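Local coordinates for thiol-activated cytolysin (Desulfobulbus propionicus, PDB 6NAL), which probably inserts into membranes as a pore-forming toxin of the cholesterol-dependent cytolysin family, by assembling into an oligomeric beta-barrel pore, at residues T20-N25 with D82-K87; A57-A62 with E158-F163; I61-A66 with A331-Y336; A75-S80 with Y336-L341; L174-S179 with F245-S250. All blocks are in the same frame, centred on the assembly; numbering follows the deposited sequence.

How the contacts relate
Contacts 1 to 4 form one continuous cluster, while contact 5 stands apart. Contacts 2 and 3 share Ile61 and Ala62, contacts 3 and 4 share Tyr336, and the centres of contacts 1 and 4 are about 11 Å apart. Contact 1 touches contact 2 where Phe24 meets Phe59, and its Leu83 lies on Tyr336, the residue shared by contacts 3 and 4. Contact 5 lies about 17 Å from contact 2 and about 31 Å from contact 4, centre to centre. The large antiparallel sheet links contacts 3, 4 and 5, because strand 232-250 pairs with both 76-78 and 332-340. Contacts 2 and 5 involve the helical region that probably remodels during pore formation.

Contact 1: residues T20-N25 with D82-K87; sequences TVMVFN and DLLDGK
A Schellman motif closes the short, weakly bonded helix 81-84, and the leucines of this helix face the loop that follows helix 2-12. Gly86, at positive phi (87°), is the C-prime residue: Lys87 N bonds to Asp82 O at 2.9 Å and Gly86 N to Leu83 O at 3.1 Å. From this capped turn Leu83 and Leu84 both point toward residues 20-25. Met22, present as selenomethionine, has CG beside its own backbone N (chi1 -56°) and an extended chi2 (180°), which carry SE across Leu83 obliquely; the bend at chi3 only turns CE. SE lies 3.9 Å from Leu83 CD2 and 4.0 Å from Leu83 CB, touching the branch and the root of that side chain alike. Leu84 works through one methyl. Its CD1 reaches the backbone, 3.4 Å from Val23 O and 3.5 Å from Phe24 N, and approaches Met22 CB at 4.2 Å. The loop is also held on the polar side, where Val23 N bonds to the side chain of Asn81. The Phe24 ring meets that of Phe59 edge-to-face, and Leu83 continues onto Tyr336 and Leu233. Between the two segments the chemistry is therefore apolar: a polarisable selenium and two leucine side chains make the contact by dispersion, with one leucine methyl lying against the peptide group between Val23 and Phe24.

Contact 2: residues A57-A62 with E158-F163; sequences ADFDIA and ELMLKF
Phe59 leaves its strand with CG anti to the backbone N (chi1 -173°), which swings the ring toward helix 156-163. Its CB begins the contact 4.0 Å from Leu161 CD1. The same methyl then lies 3.9 Å from Phe59 CD1, approaching the ring obliquely. One atom further out, CE1 brings the ring edge to a helix carbonyl, 3.3 Å from Met160 O, which lies near the ring plane; an aromatic C-H edge turned to a carbonyl oxygen is probably mildly favourable electrostatically. At the tip, CZ meets Met160 CE at 3.7 Å. Met160, a selenomethionine here, bends at chi3 (55°) and crosses the phenyl group obliquely. Leu161 CD1 serves the strand twice, since it also sits 3.7 Å from Ala57 O. On the helix itself, Lys162 NZ and Glu158 OE2 form a salt bridge of 2.7 Å, one turn apart. Lys162 has further partners in Ser151, by hydrogen bond, and the ring of Tyr55, by a cation-pi contact. The axes of strand 57-59 and helix 158-163 cross at 94°. The helix belongs to the group between strands 147-152 and 187-202, consistent with the first transmembrane-hairpin region of the family. It packs against long strand 44-59, which pairs with 349-372; Phe59 touches Val349 and Leu161 touches Thr353 of that neighbouring strand.

Contact 3: residues I61-A66 with A331-Y336; sequences IAVPSA and AAPLNY
Val63 CG2 is the apolar centre, wedged 3.8 Å from Pro333 CB and 3.7 Å from Tyr336 CD1. The valine crosses the proline at about a right angle and lies obliquely to the tyrosine ring. Tyr336 CG occupies the crowded position between its backbone N and carbonyl carbon (chi1 73°), which brings the CD1-CE1 side of the ring to the loop. Ile61 CG2 then reaches Tyr336 CE1 at 3.5 Å, and Ala62 O sits at the ring edge, near its plane. Outward from this core the backbones form a single antiparallel bridge, with Ala62 and Asn335 as a non-hydrogen-bonded pair. Tyr336 N gives a bond of 3.1 Å to Ile61 O, almost along the carbonyl axis, whereas Val63 N meets Leu334 O at 3.0 Å from above the carbonyl plane. Asn335 ND2 adds a weak bond to Ile61 O and also bonds Gly164 O, its OD1 being held by Lys194. At the polar margin one water joins Ile61 N to Tyr336 O. Residues 61-66, leaving long strand 44-59, thus dock on strand 332-340, which pairs with 232-250, whose Val238 touches Val63 and Tyr336, while Leu84 of helix 81-84 touches Ile61.

Contact 4: residues A75-S80 with Y336-L341; sequences ALLVAS and YYTVFL
Two aliphatic pairs and two aliphatic-aromatic pairs make this interface. Leu76 CD2 meets Leu341 CD2 methyl to methyl at 4.2 Å; the two side chains cross obliquely, Leu341 carrying its CG anti to the backbone N (chi1 176°) and Leu76 its CG beside the N. Leu77 CD1 similarly lies 4.2 Å from Thr338 CG2, the chains crossing at about a right angle. Thr338 owes this to its rotamer, which puts CG2 anti to the carbonyl carbon and leaves OG1 in the crowded position. Two aliphatic groups meet aromatic rings. The same Leu77 CD1 reaches Tyr336 CE2 tip to tip at 4.1 Å, so one methyl bridges two residues that are alternate along strand 336-340. Ala79 CB approaches Phe340 CE1 obliquely at 4.4 Å; the ring, although its CB is directed away, swings back toward the alanine. All these distances are generous, and nearest CA atoms stay more than 8 Å apart, as expected where side chains alone span the gap.

Polar links go to residues outside the two segments. Ser80 is the N-cap of helix 81-84 and binds Asp82 N through OG, Ala79 O accepts from His230, and Leu341 O from Arg204. Strands 76-78 and 332-340 both pair antiparallel with strand 232-250, yet side chains alone connect them here, their touching parts running 88° apart, with Leu83 of helix 81-84 touching Leu77.

Contact 5: residues L174-S179 with F245-S250; sequences LSIDFS and FLKFES
Leu174 and Ile176 pack closely on the strand; Ser175, Asp177 and Ser179 form the looser, exposed side. Leu174 CD1 drops onto strand 245-250 between two alternate residues, 4.0 Å from Phe245 CB and 4.1 Å from Lys247 CB. Leu174 and Phe245 cross at about a right angle. Between the two packing residues Ser175, at positive phi (49°), ends the preceding helix. Lys247 leaves the strand extended, with CG anti to the backbone N (chi1 179°), and slides past both Leu174 and Ile176 in the opposite direction. Its aliphatic part packs on Ile176, whose CG1 lies 4.1 Å from Lys247 CD, and its CE passes 3.8 Å from Leu174 O. Bends at chi3 and chi4 then carry NZ back to its own strand, where it forms a salt bridge of 3.5 Å with Glu249 OE2; the carboxylate probably offsets the charge of this buried lysine. Beyond Ile176 the segment departs from the strand, and Asp177 caps the next helix. Asp177 OD1 takes Ser179 N at 3.3 Å from above the carboxylate plane and Ser179 OG at 2.9 Å on its syn lone pair. Strand 245-250 lies between 187-202 and 287-294. Two consecutive short helices, 167-174 and 178-183, packed against this core sheet fit the soluble form of cholesterol-dependent cytolysins, in which such helices probably later become transmembrane hairpins.

Contact 1: residues T20-N25 with D82-K87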
# COMPACT_ATOMS: atom_id res chain seq x y z
N THR A 20 20.75 15.10 28.19
CA THR A 20 20.26 16.29 27.51
C THR A 20 21.31 17.37 27.27
O THR A 20 20.97 18.45 26.78
CB THR A 20 19.11 16.90 28.30
OG1 THR A 20 19.62 17.50 29.50
CG2 THR A 20 18.09 15.83 28.67
N VAL A 21 22.58 17.13 27.56
CA VAL A 21 23.53 18.22 27.40
C VAL A 21 23.95 18.38 25.94
O VAL A 21 24.14 19.51 25.46
CB VAL A 21 24.73 18.02 28.35
CG1 VAL A 21 25.57 16.86 27.94
CG2 VAL A 21 25.57 19.25 28.36
N MSE A 22 24.13 17.30 25.20
CA MSE A 22 24.15 17.40 23.73
C MSE A 22 22.91 16.63 23.20
O MSE A 22 22.50 15.60 23.75
CB MSE A 22 25.44 16.87 23.14
CG MSE A 22 26.72 17.49 23.68
SE MSE A 22 28.22 16.59 22.74
CE MSE A 22 28.63 15.13 23.65
N VAL A 23 22.30 17.17 22.14
CA VAL A 23 21.10 16.60 21.54
C VAL A 23 21.21 16.67 20.02
O VAL A 23 21.48 17.74 19.47
CB VAL A 23 19.82 17.33 21.99
CG1 VAL A 23 19.94 18.77 21.62
CG2 VAL A 23 18.57 16.71 21.30
N PHE A 24 21.00 15.54 19.35
CA PHE A 24 20.93 15.55 17.89
C PHE A 24 19.75 16.41 17.49
O PHE A 24 18.67 16.34 18.11
CB PHE A 24 20.77 14.12 17.33
CG PHE A 24 20.86 14.06 15.85
CD1 PHE A 24 22.09 14.03 15.21
CD2 PHE A 24 19.69 14.07 15.08
CE1 PHE A 24 22.15 13.99 13.80
CE2 PHE A 24 19.75 14.02 13.67
CZ PHE A 24 20.96 13.99 13.03
N ASN A 25 19.91 17.21 16.45
CA ASN A 25 18.75 17.89 15.90
C ASN A 25 18.51 17.52 14.45
O ASN A 25 19.33 17.82 13.57
CB ASN A 25 18.84 19.39 16.00
CG ASN A 25 17.60 20.04 15.42
OD1 ASN A 25 16.43 19.74 15.81
ND2 ASN A 25 17.84 20.90 14.43
N ASP A 82 27.91 21.62 19.06
CA ASP A 82 28.74 21.73 17.86
C ASP A 82 29.67 20.52 17.67
O ASP A 82 30.14 20.29 16.54
CB ASP A 82 29.45 23.09 17.93
CG ASP A 82 28.42 24.28 18.00
OD1 ASP A 82 27.87 24.58 19.09
OD2 ASP A 82 28.12 24.91 16.95
N LEU A 83 29.86 19.68 18.69
CA LEU A 83 30.48 18.38 18.46
C LEU A 83 29.64 17.51 17.50
O LEU A 83 30.18 16.90 16.56
CB LEU A 83 30.70 17.73 19.84
CG LEU A 83 31.36 16.36 19.88
CD1 LEU A 83 32.11 16.20 21.17
CD2 LEU A 83 30.34 15.25 19.76
N LEU A 84 28.31 17.48 17.65
CA LEU A 84 27.49 16.65 16.76
C LEU A 84 27.55 17.14 15.32
O LEU A 84 27.43 16.34 14.39
CB LEU A 84 26.03 16.63 17.24
CG LEU A 84 25.88 16.23 18.72
CD1 LEU A 84 24.43 16.16 19.13
CD2 LEU A 84 26.59 14.92 19.07
N ASP A 85 27.74 18.45 15.12
CA ASP A 85 27.84 19.07 13.80
C ASP A 85 29.25 19.02 13.21
O ASP A 85 29.53 19.74 12.24
CB ASP A 85 27.40 20.56 13.86
CG ASP A 85 26.04 20.78 14.59
OD1 ASP A 85 25.11 19.96 14.39
OD2 ASP A 85 25.90 21.77 15.36
N GLY A 86 30.17 18.26 13.81
CA GLY A 86 31.50 18.13 13.23
C GLY A 86 32.53 19.18 13.61
O GLY A 86 33.57 19.28 12.92
N LYS A 87 32.29 19.95 14.69
CA LYS A 87 33.23 20.95 15.20
C LYS A 87 33.48 20.79 16.70
O LYS A 87 33.07 21.61 17.53
CB LYS A 87 32.72 22.35 14.87
CG LYS A 87 32.72 22.61 13.37
CD LYS A 87 32.08 23.94 13.03
CE LYS A 87 32.08 24.21 11.52
NZ LYS A 87 31.36 23.20 10.66

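Contact 2: residues A57-A62 with E158-F163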
# COMPACT_ATOMS: atom_id res chain seq x y z
N ALA A 57 17.82 6.38 15.48
CA ALA A 57 18.97 5.50 15.63
C ALA A 57 20.06 6.13 16.49
O ALA A 57 20.13 7.35 16.65
CB ALA A 57 19.56 5.14 14.26
N ASP A 58 20.91 5.29 17.05
CA ASP A 58 22.11 5.78 17.74
C ASP A 58 23.00 6.55 16.77
O ASP A 58 23.33 6.05 15.69
CB ASP A 58 22.87 4.60 18.33
CG ASP A 58 22.12 3.96 19.48
OD1 ASP A 58 21.23 4.63 20.10
OD2 ASP A 58 22.44 2.78 19.74
N PHE A 59 23.38 7.77 17.13
CA PHE A 59 24.18 8.62 16.26
C PHE A 59 25.65 8.29 16.48
O PHE A 59 26.19 8.48 17.58
CB PHE A 59 23.91 10.10 16.52
CG PHE A 59 24.58 11.04 15.54
CD1 PHE A 59 24.65 10.75 14.19
CD2 PHE A 59 25.13 12.24 16.00
CE1 PHE A 59 25.27 11.64 13.28
CE2 PHE A 59 25.75 13.13 15.12
CZ PHE A 59 25.81 12.84 13.76
N ASP A 60 26.29 7.80 15.41
CA ASP A 60 27.73 7.55 15.37
C ASP A 60 28.49 8.83 15.04
O ASP A 60 28.17 9.53 14.06
CB ASP A 60 28.06 6.51 14.29
CG ASP A 60 28.48 5.19 14.86
OD1 ASP A 60 28.62 5.10 16.10
OD2 ASP A 60 28.66 4.24 14.05
N ILE A 61 29.52 9.14 15.82
CA ILE A 61 30.24 10.40 15.67
C ILE A 61 31.48 10.13 14.82
O ILE A 61 32.39 9.43 15.26
CB ILE A 61 30.63 11.00 17.02
CG1 ILE A 61 29.49 10.97 18.03
CG2 ILE A 61 31.16 12.38 16.80
CD1 ILE A 61 28.36 11.82 17.69
N ALA A 62 31.51 10.67 13.61
CA ALA A 62 32.68 10.61 12.76
C ALA A 62 33.79 11.52 13.28
O ALA A 62 33.55 12.58 13.85
CB ALA A 62 32.36 11.02 11.33
N GLU A 158 19.28 12.90 7.36
CA GLU A 158 19.06 11.47 7.26
C GLU A 158 20.38 10.80 6.96
O GLU A 158 20.65 9.73 7.49
CB GLU A 158 18.03 11.12 6.17
CG GLU A 158 17.36 9.72 6.43
CD GLU A 158 16.66 9.07 5.23
OE1 GLU A 158 16.34 9.78 4.24
OE2 GLU A 158 16.42 7.82 5.26
N LEU A 159 21.22 11.46 6.15
CA LEU A 159 22.54 10.95 5.82
C LEU A 159 23.37 10.79 7.08
O LEU A 159 23.88 9.71 7.35
CB LEU A 159 23.25 11.89 4.85
CG LEU A 159 24.31 11.23 3.95
CD1 LEU A 159 24.54 11.88 2.62
CD2 LEU A 159 25.64 11.23 4.70
N MSE A 160 23.50 11.85 7.86
CA MSE A 160 24.38 11.79 9.01
C MSE A 160 23.91 10.72 9.95
O MSE A 160 24.68 9.96 10.47
CB MSE A 160 24.44 13.11 9.74
CG MSE A 160 25.45 14.09 9.13
SE MSE A 160 24.96 15.93 9.66
CE MSE A 160 24.94 15.70 11.57
N LEU A 161 22.60 10.60 10.12
CA LEU A 161 22.10 9.68 11.13
C LEU A 161 22.19 8.20 10.72
O LEU A 161 22.30 7.32 11.57
CB LEU A 161 20.65 10.02 11.44
CG LEU A 161 20.10 9.34 12.66
CD1 LEU A 161 20.95 9.64 13.90
CD2 LEU A 161 18.63 9.79 12.89
N LYS A 162 22.06 7.90 9.44
CA LYS A 162 22.06 6.52 9.01
C LYS A 162 23.48 6.02 8.80
O LYS A 162 23.76 4.87 9.11
CB LYS A 162 21.25 6.40 7.73
CG LYS A 162 19.75 6.43 8.00
CD LYS A 162 18.97 5.96 6.77
CE LYS A 162 17.52 5.58 7.10
NZ LYS A 162 16.82 5.25 5.84
N PHE A 163 24.38 6.89 8.37
CA PHE A 163 25.73 6.55 8.00
C PHE A 163 26.82 7.03 8.95
O PHE A 163 27.98 6.71 8.72
CB PHE A 163 26.00 7.15 6.61
CG PHE A 163 25.11 6.58 5.56
CD1 PHE A 163 23.90 7.17 5.25
CD2 PHE A 163 25.48 5.42 4.89
CE1 PHE A 163 23.07 6.63 4.29
CE2 PHE A 163 24.65 4.86 3.91
CZ PHE A 163 23.44 5.46 3.62

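Contact 3: residues I61-A66 with A331-Y336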
# COMPACT_ATOMS: atom_id res chain seq x y z
N ILE A 61 29.52 9.14 15.82
CA ILE A 61 30.24 10.40 15.67
C ILE A 61 31.48 10.13 14.82
O ILE A 61 32.39 9.43 15.26
CB ILE A 61 30.63 11.00 17.02
CG1 ILE A 61 29.49 10.97 18.03
CG2 ILE A 61 31.16 12.38 16.80
CD1 ILE A 61 28.36 11.82 17.69
N ALA A 62 31.51 10.67 13.61
CA ALA A 62 32.68 10.61 12.76
C ALA A 62 33.79 11.52 13.28
O ALA A 62 33.55 12.58 13.85
CB ALA A 62 32.36 11.02 11.33
N VAL A 63 35.02 11.09 13.07
CA VAL A 63 36.17 11.97 13.24
C VAL A 63 36.21 12.97 12.09
O VAL A 63 36.47 12.57 10.95
CB VAL A 63 37.49 11.19 13.26
CG1 VAL A 63 38.67 12.16 13.19
CG2 VAL A 63 37.65 10.33 14.48
N PRO A 64 36.01 14.25 12.31
CA PRO A 64 36.09 15.18 11.18
C PRO A 64 37.50 15.30 10.64
O PRO A 64 38.49 15.27 11.38
CB PRO A 64 35.58 16.51 11.76
CG PRO A 64 34.95 16.16 13.08
CD PRO A 64 35.65 14.90 13.57
N SER A 65 37.58 15.44 9.32
CA SER A 65 38.85 15.65 8.62
C SER A 65 39.68 16.78 9.23
O SER A 65 40.91 16.72 9.25
CB SER A 65 38.55 15.99 7.16
OG SER A 65 37.94 17.29 7.10
N ALA A 66 39.03 17.83 9.69
CA ALA A 66 39.74 19.03 10.10
C ALA A 66 39.98 19.07 11.59
O ALA A 66 40.62 20.00 12.07
CB ALA A 66 38.98 20.30 9.68
N ALA A 331 45.78 3.97 7.90
CA ALA A 331 44.35 3.87 8.02
C ALA A 331 43.75 5.23 8.39
O ALA A 331 44.42 6.09 8.97
CB ALA A 331 43.97 2.83 9.06
N ALA A 332 42.48 5.41 8.05
CA ALA A 332 41.87 6.70 8.39
C ALA A 332 41.10 6.58 9.70
O ALA A 332 40.59 5.50 10.02
CB ALA A 332 40.94 7.16 7.29
N PRO A 333 41.06 7.64 10.51
CA PRO A 333 40.14 7.62 11.65
C PRO A 333 38.72 7.69 11.13
O PRO A 333 38.43 8.41 10.17
CB PRO A 333 40.52 8.88 12.45
CG PRO A 333 41.31 9.74 11.53
CD PRO A 333 42.01 8.78 10.58
N LEU A 334 37.84 6.93 11.76
CA LEU A 334 36.48 6.78 11.27
C LEU A 334 35.50 7.29 12.30
O LEU A 334 34.81 8.27 12.06
CB LEU A 334 36.15 5.32 10.94
CG LEU A 334 36.97 4.76 9.80
CD1 LEU A 334 36.60 3.34 9.44
CD2 LEU A 334 36.84 5.67 8.56
N ASN A 335 35.47 6.67 13.47
CA ASN A 335 34.54 7.09 14.50
C ASN A 335 35.27 7.18 15.83
O ASN A 335 36.29 6.51 16.04
CB ASN A 335 33.35 6.14 14.57
CG ASN A 335 32.54 6.11 13.26
OD1 ASN A 335 32.79 5.28 12.37
ND2 ASN A 335 31.58 7.00 13.15
N TYR A 336 34.76 8.02 16.71
CA TYR A 336 35.31 8.15 18.05
C TYR A 336 34.13 8.18 19.01
O TYR A 336 32.99 8.49 18.64
CB TYR A 336 36.30 9.38 18.20
CG TYR A 336 35.69 10.75 18.21
CD1 TYR A 336 35.23 11.33 17.06
CD2 TYR A 336 35.58 11.47 19.39
CE1 TYR A 336 34.60 12.57 17.06
CE2 TYR A 336 35.00 12.74 19.41
CZ TYR A 336 34.52 13.28 18.24
OH TYR A 336 33.94 14.52 18.24
O HOH W 1 30.56 7.41 17.74

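Contact 4: residues A75-S80 with Y336-L341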
# COMPACT_ATOMS: atom_id res chain seq x y z
N ALA A 75 42.15 12.54 24.24
CA ALA A 75 41.91 13.99 24.19
C ALA A 75 40.83 14.37 25.19
O ALA A 75 40.09 13.51 25.70
CB ALA A 75 41.49 14.44 22.78
N LEU A 76 40.76 15.67 25.50
CA LEU A 76 39.67 16.23 26.29
C LEU A 76 38.93 17.27 25.46
O LEU A 76 39.52 17.95 24.61
CB LEU A 76 40.17 16.87 27.54
CG LEU A 76 40.74 15.89 28.57
CD1 LEU A 76 41.26 16.81 29.72
CD2 LEU A 76 39.76 14.91 29.08
N LEU A 77 37.63 17.36 25.68
CA LEU A 77 36.79 18.25 24.89
C LEU A 77 35.82 18.91 25.83
O LEU A 77 35.56 18.38 26.91
CB LEU A 77 36.00 17.49 23.82
CG LEU A 77 36.79 16.74 22.78
CD1 LEU A 77 35.84 15.77 22.05
CD2 LEU A 77 37.45 17.76 21.81
N VAL A 78 35.23 20.04 25.39
CA VAL A 78 34.06 20.59 26.09
C VAL A 78 32.79 20.15 25.34
O VAL A 78 32.64 20.36 24.13
CB VAL A 78 34.11 22.13 26.28
CG1 VAL A 78 35.50 22.59 26.76
CG2 VAL A 78 33.70 22.90 25.05
N ALA A 79 31.89 19.51 26.06
CA ALA A 79 30.67 19.02 25.43
C ALA A 79 29.87 20.20 24.89
O ALA A 79 29.77 21.27 25.52
CB ALA A 79 29.84 18.22 26.43
N SER A 80 29.30 20.01 23.71
CA SER A 80 28.69 21.10 22.98
C SER A 80 27.93 20.50 21.81
O SER A 80 28.40 19.54 21.19
CB SER A 80 29.76 22.07 22.46
OG SER A 80 29.17 22.93 21.54
N TYR A 336 34.76 8.02 16.71
CA TYR A 336 35.31 8.15 18.05
C TYR A 336 34.13 8.18 19.01
O TYR A 336 32.99 8.49 18.64
CB TYR A 336 36.30 9.38 18.20
CG TYR A 336 35.69 10.75 18.21
CD1 TYR A 336 35.23 11.33 17.06
CD2 TYR A 336 35.58 11.47 19.39
CE1 TYR A 336 34.60 12.57 17.06
CE2 TYR A 336 35.00 12.74 19.41
CZ TYR A 336 34.52 13.28 18.24
OH TYR A 336 33.94 14.52 18.24
N TYR A 337 34.42 7.77 20.24
CA TYR A 337 33.46 7.60 21.31
C TYR A 337 33.97 8.38 22.51
O TYR A 337 35.16 8.28 22.86
CB TYR A 337 33.27 6.12 21.66
CG TYR A 337 32.83 5.36 20.43
CD1 TYR A 337 33.77 4.84 19.53
CD2 TYR A 337 31.47 5.21 20.12
CE1 TYR A 337 33.38 4.18 18.40
CE2 TYR A 337 31.07 4.54 18.97
CZ TYR A 337 32.03 4.03 18.11
OH TYR A 337 31.66 3.37 16.96
N THR A 338 33.08 9.20 23.07
CA THR A 338 33.36 10.07 24.20
C THR A 338 32.62 9.55 25.41
O THR A 338 31.51 9.02 25.30
CB THR A 338 32.92 11.53 23.99
OG1 THR A 338 31.59 11.61 23.44
CG2 THR A 338 33.86 12.21 23.07
N VAL A 339 33.21 9.78 26.55
CA VAL A 339 32.63 9.55 27.86
C VAL A 339 32.75 10.87 28.65
O VAL A 339 33.61 11.71 28.36
CB VAL A 339 33.37 8.33 28.45
CG1 VAL A 339 34.68 8.74 29.14
CG2 VAL A 339 32.45 7.48 29.29
N PHE A 340 31.79 11.13 29.55
CA PHE A 340 31.88 12.30 30.42
C PHE A 340 33.03 12.11 31.41
O PHE A 340 33.22 11.03 31.97
CB PHE A 340 30.56 12.54 31.15
CG PHE A 340 29.48 13.08 30.25
CD1 PHE A 340 29.46 14.42 29.89
CD2 PHE A 340 28.49 12.24 29.78
CE1 PHE A 340 28.46 14.93 29.04
CE2 PHE A 340 27.49 12.72 28.93
CZ PHE A 340 27.47 14.06 28.54
N LEU A 341 33.81 13.18 31.64
CA LEU A 341 35.01 13.00 32.45
C LEU A 341 34.66 12.83 33.92
O LEU A 341 35.29 12.02 34.61
CB LEU A 341 35.95 14.18 32.25
CG LEU A 341 37.21 14.18 33.12
CD1 LEU A 341 38.07 12.93 32.94
CD2 LEU A 341 38.01 15.46 32.85

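Contact 5: residues L174-S179 with F245-S250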
# COMPACT_ATOMS: atom_id res chain seq x y z
N LEU A 174 31.97 14.07 -2.61
CA LEU A 174 30.88 13.54 -3.42
C LEU A 174 30.02 14.63 -4.03
O LEU A 174 29.08 14.31 -4.78
CB LEU A 174 29.94 12.64 -2.61
CG LEU A 174 30.43 11.23 -2.30
CD1 LEU A 174 29.44 10.47 -1.47
CD2 LEU A 174 30.76 10.48 -3.58
N SER A 175 30.29 15.89 -3.70
CA SER A 175 29.49 17.01 -4.18
C SER A 175 27.99 16.74 -3.96
O SER A 175 27.21 16.47 -4.88
CB SER A 175 29.83 17.29 -5.64
OG SER A 175 29.53 18.63 -5.98
N ILE A 176 27.64 16.81 -2.68
CA ILE A 176 26.30 16.61 -2.17
C ILE A 176 25.71 17.99 -1.88
O ILE A 176 26.20 18.70 -1.01
CB ILE A 176 26.32 15.75 -0.89
CG1 ILE A 176 26.91 14.38 -1.18
CG2 ILE A 176 24.92 15.73 -0.29
CD1 ILE A 176 25.90 13.37 -1.46
N ASP A 177 24.65 18.37 -2.57
CA ASP A 177 23.93 19.60 -2.24
C ASP A 177 22.46 19.33 -2.52
O ASP A 177 22.05 19.18 -3.67
CB ASP A 177 24.44 20.81 -3.04
CG ASP A 177 23.56 22.08 -2.85
OD1 ASP A 177 22.83 22.21 -1.82
OD2 ASP A 177 23.62 22.96 -3.74
N PHE A 178 21.66 19.25 -1.47
CA PHE A 178 20.29 18.81 -1.68
C PHE A 178 19.36 19.90 -2.18
O PHE A 178 18.31 19.58 -2.72
CB PHE A 178 19.76 18.24 -0.39
CG PHE A 178 20.36 16.92 -0.05
CD1 PHE A 178 19.83 15.76 -0.55
CD2 PHE A 178 21.48 16.85 0.74
CE1 PHE A 178 20.38 14.55 -0.22
CE2 PHE A 178 22.02 15.64 1.05
CZ PHE A 178 21.47 14.50 0.58
N SER A 179 19.73 21.18 -2.04
CA SER A 179 18.93 22.23 -2.66
C SER A 179 19.04 22.16 -4.18
O SER A 179 18.02 22.27 -4.88
CB SER A 179 19.36 23.60 -2.12
OG SER A 179 20.66 24.00 -2.54
N PHE A 245 32.18 5.05 -0.19
CA PHE A 245 30.84 5.55 -0.40
C PHE A 245 30.53 5.51 -1.88
O PHE A 245 31.37 5.92 -2.68
CB PHE A 245 30.71 7.00 0.08
CG PHE A 245 30.67 7.14 1.56
CD1 PHE A 245 31.82 7.34 2.27
CD2 PHE A 245 29.46 7.09 2.23
CE1 PHE A 245 31.78 7.49 3.66
CE2 PHE A 245 29.41 7.22 3.60
CZ PHE A 245 30.57 7.42 4.32
N LEU A 246 29.34 5.02 -2.24
CA LEU A 246 28.83 5.09 -3.61
C LEU A 246 27.54 5.91 -3.64
O LEU A 246 26.54 5.52 -3.03
CB LEU A 246 28.55 3.70 -4.16
CG LEU A 246 29.74 2.90 -4.65
CD1 LEU A 246 30.22 2.20 -3.41
CD2 LEU A 246 29.31 1.99 -5.74
N LYS A 247 27.53 6.98 -4.41
CA LYS A 247 26.38 7.85 -4.51
C LYS A 247 25.74 7.64 -5.87
O LYS A 247 26.41 7.77 -6.90
CB LYS A 247 26.78 9.32 -4.33
CG LYS A 247 25.61 10.26 -4.45
CD LYS A 247 26.04 11.69 -4.08
CE LYS A 247 25.68 12.68 -5.20
NZ LYS A 247 26.34 12.25 -6.47
N PHE A 248 24.46 7.30 -5.88
CA PHE A 248 23.69 7.13 -7.11
C PHE A 248 22.64 8.25 -7.17
O PHE A 248 21.83 8.38 -6.26
CB PHE A 248 22.99 5.79 -7.16
CG PHE A 248 23.88 4.61 -6.98
CD1 PHE A 248 24.22 4.16 -5.72
CD2 PHE A 248 24.37 3.93 -8.08
CE1 PHE A 248 25.06 3.06 -5.58
CE2 PHE A 248 25.17 2.83 -7.94
CZ PHE A 248 25.53 2.41 -6.69
N GLU A 249 22.68 9.03 -8.23
CA GLU A 249 21.83 10.19 -8.43
C GLU A 249 21.12 10.02 -9.77
O GLU A 249 21.74 9.60 -10.76
CB GLU A 249 22.65 11.48 -8.41
CG GLU A 249 21.89 12.70 -7.92
CD GLU A 249 22.76 13.97 -7.78
OE1 GLU A 249 22.76 14.80 -8.72
OE2 GLU A 249 23.42 14.13 -6.72
N SER A 250 19.82 10.31 -9.80
CA SER A 250 19.02 10.02 -10.98
C SER A 250 17.83 10.96 -11.03
O SER A 250 17.36 11.42 -9.99
CB SER A 250 18.53 8.58 -10.97
OG SER A 250 17.85 8.27 -12.15